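Local coordinates for protein novel antigen receptor (Ginglymostoma cirratum, PDB 4Q97) that forms constant domain C1 of the shark antibody IgNAR, an immunoglobulin C1-set domain of this antigen receptor, at residues A[7-18]-A[30-40]. Residues are numbered along the deposited sequence; the frame is centred on the assembly and turned at random.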
# COMPACT_ATOMS: atom_id res chain seq x y z
N PRO A 7 -3.48 21.92 11.77
CA PRO A 7 -4.90 21.70 11.49
C PRO A 7 -5.15 20.21 11.31
O PRO A 7 -4.40 19.55 10.58
CB PRO A 7 -5.11 22.43 10.15
CG PRO A 7 -4.03 23.44 10.08
CD PRO A 7 -2.86 22.85 10.81
N PRO A 8 -6.16 19.66 12.00
CA PRO A 8 -6.60 18.30 11.69
C PRO A 8 -6.98 18.19 10.21
O PRO A 8 -7.61 19.10 9.67
CB PRO A 8 -7.85 18.12 12.57
CG PRO A 8 -8.24 19.50 12.99
CD PRO A 8 -6.96 20.26 13.09
N SER A 9 -6.56 17.11 9.57
CA SER A 9 -6.91 16.90 8.17
C SER A 9 -7.42 15.48 7.92
O SER A 9 -6.87 14.52 8.47
CB SER A 9 -5.73 17.24 7.25
OG SER A 9 -4.69 16.29 7.40
N PRO A 10 -8.47 15.35 7.10
CA PRO A 10 -9.08 14.04 6.86
C PRO A 10 -8.21 13.17 5.95
O PRO A 10 -7.56 13.69 5.04
CB PRO A 10 -10.41 14.39 6.19
CG PRO A 10 -10.16 15.68 5.50
CD PRO A 10 -9.12 16.41 6.31
N PRO A 11 -8.20 11.84 6.18
CA PRO A 11 -7.35 10.95 5.39
C PRO A 11 -7.76 10.95 3.92
O PRO A 11 -8.94 11.06 3.60
CB PRO A 11 -7.60 9.58 6.01
CG PRO A 11 -8.96 9.68 6.62
CD PRO A 11 -9.08 11.10 7.10
N ILE A 12 -6.77 10.85 3.04
CA ILE A 12 -7.06 10.56 1.64
C ILE A 12 -7.06 9.04 1.53
O ILE A 12 -6.12 8.38 1.97
CB ILE A 12 -6.04 11.21 0.68
CG1 ILE A 12 -5.97 12.72 0.93
CG2 ILE A 12 -6.39 10.89 -0.77
CD1 ILE A 12 -4.83 13.42 0.19
N VAL A 13 -8.14 8.52 0.97
CA VAL A 13 -8.40 7.09 0.94
C VAL A 13 -8.42 6.58 -0.49
O VAL A 13 -9.09 7.15 -1.36
CB VAL A 13 -9.76 6.77 1.61
CG1 VAL A 13 -10.14 5.30 1.42
CG2 VAL A 13 -9.70 7.14 3.09
N SER A 14 -7.69 5.51 -0.73
CA SER A 14 -7.57 4.99 -2.07
C SER A 14 -7.43 3.47 -1.99
O SER A 14 -6.55 2.94 -1.30
CB SER A 14 -6.38 5.66 -2.75
OG SER A 14 -6.00 5.01 -3.94
N LEU A 15 -8.35 2.78 -2.66
CA LEU A 15 -8.35 1.32 -2.71
C LEU A 15 -7.76 0.85 -4.04
O LEU A 15 -8.19 1.29 -5.11
CB LEU A 15 -9.77 0.78 -2.56
CG LEU A 15 -9.80 -0.61 -1.93
CD1 LEU A 15 -10.49 -0.58 -0.59
CD2 LEU A 15 -10.53 -1.59 -2.81
N LEU A 16 -6.78 -0.03 -3.95
CA LEU A 16 -6.06 -0.49 -5.13
C LEU A 16 -5.97 -2.01 -5.16
O LEU A 16 -5.90 -2.66 -4.12
CB LEU A 16 -4.65 0.12 -5.17
CG LEU A 16 -4.52 1.60 -4.82
CD1 LEU A 16 -3.07 1.98 -4.53
CD2 LEU A 16 -5.12 2.48 -5.91
N HIS A 17 -5.98 -2.57 -6.37
CA HIS A 17 -5.87 -4.02 -6.53
C HIS A 17 -4.62 -4.37 -7.31
O HIS A 17 -4.17 -3.61 -8.17
CB HIS A 17 -7.11 -4.57 -7.23
CG HIS A 17 -7.02 -4.55 -8.73
ND1 HIS A 17 -6.78 -3.40 -9.45
CD2 HIS A 17 -7.13 -5.55 -9.64
CE1 HIS A 17 -6.74 -3.69 -10.74
NE2 HIS A 17 -6.96 -4.99 -10.88
N SER A 18 -4.04 -5.52 -7.00
CA SER A 18 -3.06 -6.14 -7.88
C SER A 18 -3.34 -7.63 -8.01
O SER A 18 -3.62 -8.31 -7.02
CB SER A 18 -1.63 -5.90 -7.38
OG SER A 18 -1.43 -6.47 -6.10
N GLN A 30 -4.58 -9.33 -4.04
CA GLN A 30 -4.18 -8.37 -3.02
C GLN A 30 -4.86 -7.02 -3.23
O GLN A 30 -4.79 -6.43 -4.31
CB GLN A 30 -2.66 -8.20 -2.99
CG GLN A 30 -2.11 -7.44 -1.79
CD GLN A 30 -1.78 -8.33 -0.60
OE1 GLN A 30 -2.21 -9.50 -0.54
NE2 GLN A 30 -1.02 -7.78 0.35
N LEU A 31 -5.54 -6.57 -2.18
CA LEU A 31 -6.15 -5.25 -2.16
C LEU A 31 -5.44 -4.39 -1.14
O LEU A 31 -5.12 -4.85 -0.04
CB LEU A 31 -7.64 -5.34 -1.82
CG LEU A 31 -8.56 -6.15 -2.73
CD1 LEU A 31 -10.00 -5.90 -2.34
CD2 LEU A 31 -8.35 -5.81 -4.20
N VAL A 32 -5.19 -3.14 -1.51
CA VAL A 32 -4.54 -2.19 -0.62
C VAL A 32 -5.49 -1.03 -0.36
O VAL A 32 -5.91 -0.32 -1.28
CB VAL A 32 -3.21 -1.66 -1.20
CG1 VAL A 32 -2.59 -0.63 -0.27
CG2 VAL A 32 -2.24 -2.80 -1.44
N CYS A 33 -5.84 -0.84 0.91
CA CYS A 33 -6.54 0.37 1.31
C CYS A 33 -5.51 1.39 1.80
O CYS A 33 -5.06 1.34 2.94
CB CYS A 33 -7.59 0.08 2.37
SG CYS A 33 -8.60 1.50 2.85
N LEU A 34 -5.12 2.30 0.90
CA LEU A 34 -4.19 3.36 1.24
C LEU A 34 -4.88 4.53 1.90
O LEU A 34 -5.82 5.10 1.35
CB LEU A 34 -3.46 3.86 0.00
CG LEU A 34 -2.23 4.65 0.41
CD1 LEU A 34 -1.23 3.75 1.11
CD2 LEU A 34 -1.63 5.29 -0.82
N ILE A 35 -4.38 4.88 3.09
CA ILE A 35 -4.91 5.96 3.91
C ILE A 35 -3.76 6.92 4.24
O ILE A 35 -2.91 6.62 5.07
CB ILE A 35 -5.46 5.41 5.25
CG1 ILE A 35 -6.38 4.21 5.02
CG2 ILE A 35 -6.18 6.52 6.00
CD1 ILE A 35 -6.60 3.36 6.26
N SER A 36 -3.76 8.09 3.60
CA SER A 36 -2.64 9.02 3.72
C SER A 36 -3.11 10.45 3.95
O SER A 36 -4.18 10.84 3.49
CB SER A 36 -1.79 8.97 2.45
OG SER A 36 -2.59 9.22 1.31
N GLY A 37 -2.29 11.24 4.65
CA GLY A 37 -2.53 12.67 4.76
C GLY A 37 -3.46 13.09 5.88
O GLY A 37 -4.07 14.17 5.82
N TYR A 38 -3.55 12.25 6.90
CA TYR A 38 -4.41 12.53 8.04
C TYR A 38 -3.61 12.93 9.27
O TYR A 38 -2.49 12.45 9.51
CB TYR A 38 -5.32 11.33 8.33
CG TYR A 38 -4.59 10.05 8.67
CD1 TYR A 38 -4.35 9.69 9.99
CD2 TYR A 38 -4.14 9.20 7.66
CE1 TYR A 38 -3.68 8.52 10.30
CE2 TYR A 38 -3.47 8.02 7.96
CZ TYR A 38 -3.23 7.69 9.28
OH TYR A 38 -2.57 6.53 9.60
N TYR A 39 -4.19 13.85 10.04
CA TYR A 39 -3.64 14.29 11.31
C TYR A 39 -4.82 14.62 12.22
O TYR A 39 -5.76 15.29 11.78
CB TYR A 39 -2.77 15.54 11.13
CG TYR A 39 -2.04 15.94 12.39
CD1 TYR A 39 -0.75 15.49 12.64
CD2 TYR A 39 -2.66 16.75 13.35
CE1 TYR A 39 -0.09 15.84 13.80
CE2 TYR A 39 -2.00 17.10 14.52
CZ TYR A 39 -0.71 16.64 14.74
OH TYR A 39 -0.03 16.98 15.88
N PRO A 40 -4.81 14.13 13.49
CA PRO A 40 -3.87 13.23 14.18
C PRO A 40 -3.89 11.80 13.61
O PRO A 40 -4.58 11.55 12.62
CB PRO A 40 -4.40 13.21 15.62
CG PRO A 40 -5.20 14.46 15.75
CD PRO A 40 -5.84 14.62 14.41
O HOH W 1 -4.25 7.49 -0.38
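Strand 12-18 lies antiparallel to strand 30-36, their axes 4.6 Å apart at closest. They are neighbouring A and B strands in one sheet of a C1-set immunoglobulin sandwich, with 12-18 outermost within this chain. Four hydrogen-bonded pairs, Ile12-Ser36, Ser14-Leu34, Leu16-Val32 and Ser18-Gln30, each exchange two backbone bonds. In the last pair, Gln30 N to Ser18 O is the longest of these eight bonds, at 3.3 Å. Gly37 and Tyr38 form a G1 bulge opposite Phe71. Beyond it, Ser9 and Tyr39 make one isolated bridge.

Val13, Leu15, Leu31, Cys33 and Ile35 point into the sandwich. Cys33 SG, anti to its N (chi1 -176°), makes the intersheet disulfide with Cys92. Leu15 CD1 lies 4.2 Å from Cys33 CB, and Val13 CG1 sits near the sulfur. Leu31 CD2 packs against His17 CB at 3.5 Å. Pro11 CB touches both Ile35 CG2, at 3.4 Å, and Tyr38 CB; the Pro11 and Tyr38 side chains cross nearly at a right angle.

The other face carries Ser14, Ser18, Gln30 and Leu34, which pack on the second subunit. There a water donates to Ile12 O and is hydrogen-bonded to Ser36 OG. At the loop end, Ser9 OG swings between its own N and carbonyl carbon (chi1 69°) and donates to Gly37 O at 2.7 Å, tilted 27° from the carbonyl plane.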